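Local coordinates for protein cytochrome c (Rhodothermus marinus, PDB 3CP5) that binds a covalently attached heme c and probably serves as an electron-transfer protein, at residues G81-Q84 with V88-Q91. Residues are numbered along the deposited sequence; the frame is centred on the assembly and turned at random.
Sequences GMIQ and VMKQ. With HEC (heme c), chain C.
Ile83 and Lys90 mark the closest passage of the two backbones, their CA atoms 5.1 Å apart; the helices carrying 81-84 and 88-91 follow each other across a tight turn, with three residues between the segments. Met89 has the largest share of the contact. Its CB sits against the carbonyl of Met82, 3.6 Å from Met82 O, and its CG packs on Met82 CB at 4.0 Å. From there the chain bends at both chi2 (-69°) and chi3 (-80°), which brings the terminal methyl round to Ile83: Met89 CE meets Ile83 CG1 at 3.8 Å, the two side chains passing at a slant. That same methyl lies 3.9 Å from heme CBD, the sulfur lies beside both propionate arms, and Ile83 CD1 approaches heme O1D at 3.7 Å. On the outer side, Lys90 lays its CB and CG beside Ile83 O while its extended chain runs on along the surface. With alanine at Met89, CG, SD and CE are lost, which would probably leave Ile83 CG1 and the propionate arms without the thioether packed against them. The contact joins helix 79-85 to helix 87-96 at the propionate edge of the heme pocket; from helix 69-77, Val75 backs Met89 and Tyr71, its OH hydrogen-bonded to the heme, packs on both methionines, while Ala14 and Ile17 of helix 10-17 cover Met82.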
loop_
_atom_site.group_PDB
_atom_site.type_symbol
_atom_site.label_atom_id
_atom_site.label_comp_id
_atom_site.label_asym_id
_atom_site.label_seq_id
_atom_site.Cartn_x
_atom_site.Cartn_y
_atom_site.Cartn_z
ATOM N N GLY A 81 0.582 -9.806 -9.201
ATOM C CA GLY A 81 1.676 -9.427 -10.067
ATOM C C GLY A 81 2.897 -8.944 -9.300
ATOM O O GLY A 81 4.019 -9.228 -9.685
ATOM N N MET A 82 2.660 -8.226 -8.202
ATOM C CA MET A 82 3.775 -7.783 -7.381
ATOM C C MET A 82 4.476 -8.960 -6.726
ATOM O O MET A 82 5.704 -8.990 -6.630
ATOM C CB MET A 82 3.296 -6.724 -6.374
ATOM C CG MET A 82 2.861 -5.440 -7.065
ATOM S SD MET A 82 4.191 -4.486 -7.867
ATOM C CE MET A 82 4.927 -3.699 -6.432
ATOM N N ILE A 83 3.709 -9.951 -6.271
ATOM C CA ILE A 83 4.321 -11.118 -5.657
ATOM C C ILE A 83 5.091 -11.894 -6.708
ATOM O O ILE A 83 6.158 -12.440 -6.412
ATOM C CB ILE A 83 3.235 -12.011 -4.989
ATOM C CG1 ILE A 83 2.712 -11.350 -3.723
ATOM C CG2 ILE A 83 3.760 -13.406 -4.781
ATOM C CD1 ILE A 83 1.419 -11.851 -3.195
ATOM N N GLN A 84 4.623 -11.954 -7.945
ATOM C CA GLN A 84 5.296 -12.687 -8.997
ATOM C C GLN A 84 6.553 -11.989 -9.499
ATOM O O GLN A 84 7.522 -12.702 -9.897
ATOM C CB GLN A 84 4.336 -12.848 -10.178
ATOM C CG GLN A 84 3.166 -13.778 -9.938
ATOM C CD GLN A 84 2.095 -13.663 -11.014
ATOM O OE1 GLN A 84 2.007 -12.707 -11.790
ATOM N NE2 GLN A 84 1.252 -14.677 -11.042
ATOM N N VAL A 88 10.862 -7.368 -3.428
ATOM C CA VAL A 88 10.540 -7.071 -2.048
ATOM C C VAL A 88 9.299 -7.833 -1.596
ATOM O O VAL A 88 9.259 -8.392 -0.502
ATOM C CB VAL A 88 10.327 -5.563 -1.918
ATOM C CG1 VAL A 88 9.839 -5.230 -0.548
ATOM C CG2 VAL A 88 11.662 -4.867 -2.249
ATOM N N MET A 89 8.264 -7.867 -2.459
ATOM C CA MET A 89 7.050 -8.635 -2.143
ATOM C C MET A 89 7.338 -10.127 -2.105
ATOM O O MET A 89 6.788 -10.871 -1.286
ATOM C CB MET A 89 5.889 -8.340 -3.102
ATOM C CG MET A 89 5.117 -7.088 -2.794
ATOM S SD MET A 89 4.141 -7.198 -1.287
ATOM C CE MET A 89 2.666 -8.088 -1.723
ATOM N N LYS A 90 8.190 -10.590 -3.003
ATOM C CA LYS A 90 8.510 -12.035 -2.952
ATOM C C LYS A 90 9.178 -12.372 -1.629
ATOM O O LYS A 90 8.848 -13.384 -0.993
ATOM C CB LYS A 90 9.310 -12.425 -4.198
ATOM C CG LYS A 90 9.275 -13.875 -4.542
ATOM C CD LYS A 90 10.102 -14.237 -5.771
ATOM C CE LYS A 90 10.545 -15.702 -5.727
ATOM N NZ LYS A 90 10.819 -16.309 -7.058
ATOM N N GLN A 91 10.125 -11.577 -1.133
ATOM C CA GLN A 91 10.739 -11.839 0.175
ATOM C C GLN A 91 9.694 -11.821 1.277
ATOM O O GLN A 91 9.776 -12.625 2.239
ATOM C CB GLN A 91 11.867 -10.846 0.495
ATOM C CG GLN A 91 12.599 -11.137 1.813
ATOM C CD GLN A 91 12.074 -10.661 3.139
ATOM O OE1 GLN A 91 12.101 -11.387 4.158
ATOM N NE2 GLN A 91 11.499 -9.467 3.124
HETATM FE FE HEC C . -1.251 -6.289 2.625
HETATM C CHA HEC C . 2.111 -6.836 2.327
HETATM C CHB HEC C . -0.796 -2.973 1.983
HETATM C CHC HEC C . -4.655 -5.860 2.590
HETATM C CHD HEC C . -1.657 -9.428 3.827
HETATM N NA HEC C . 0.335 -5.149 2.261
HETATM C C1A HEC C . 1.668 -5.538 2.112
HETATM C C2A HEC C . 2.450 -4.406 1.681
HETATM C C3A HEC C . 1.654 -3.330 1.616
HETATM C C4A HEC C . 0.320 -3.808 1.951
HETATM C CMA HEC C . 2.024 -1.877 1.244
HETATM C CAA HEC C . 3.989 -4.366 1.515
HETATM C CBA HEC C . 4.722 -3.932 2.785
HETATM C CGA HEC C . 6.193 -3.668 2.568
HETATM O O1A HEC C . 6.923 -3.547 3.605
HETATM O O2A HEC C . 6.622 -3.523 1.392
HETATM N NB HEC C . -2.494 -4.739 2.404
HETATM C C1B HEC C . -2.092 -3.424 2.273
HETATM C C2B HEC C . -3.256 -2.582 2.196
HETATM C C3B HEC C . -4.367 -3.369 2.280
HETATM C C4B HEC C . -3.874 -4.725 2.410
HETATM C CMB HEC C . -3.163 -1.040 2.067
HETATM C CAB HEC C . -5.841 -2.963 2.081
HETATM C CBB HEC C . -6.109 -2.347 0.836
HETATM N NC HEC C . -2.834 -7.434 3.039
HETATM C C1C HEC C . -4.188 -7.115 2.938
HETATM C C2C HEC C . -5.010 -8.237 3.344
HETATM C C3C HEC C . -4.189 -9.238 3.696
HETATM C C4C HEC C . -2.843 -8.729 3.566
HETATM C CMC HEC C . -6.514 -8.114 3.552
HETATM C CAC HEC C . -4.535 -10.570 4.427
HETATM C CBC HEC C . -5.449 -11.385 3.705
HETATM N ND HEC C . -0.008 -7.813 2.981
HETATM C C1D HEC C . -0.375 -9.046 3.507
HETATM C C2D HEC C . 0.822 -9.876 3.661
HETATM C C3D HEC C . 1.839 -9.183 3.136
HETATM C C4D HEC C . 1.330 -7.870 2.794
HETATM C CMD HEC C . 0.730 -11.323 4.219
HETATM C CAD HEC C . 3.299 -9.610 2.903
HETATM C CBD HEC C . 3.456 -10.160 1.463
HETATM C CGD HEC C . 2.595 -11.391 1.300
HETATM O O1D HEC C . 1.666 -11.385 0.442
HETATM O O2D HEC C . 2.881 -12.368 2.091
#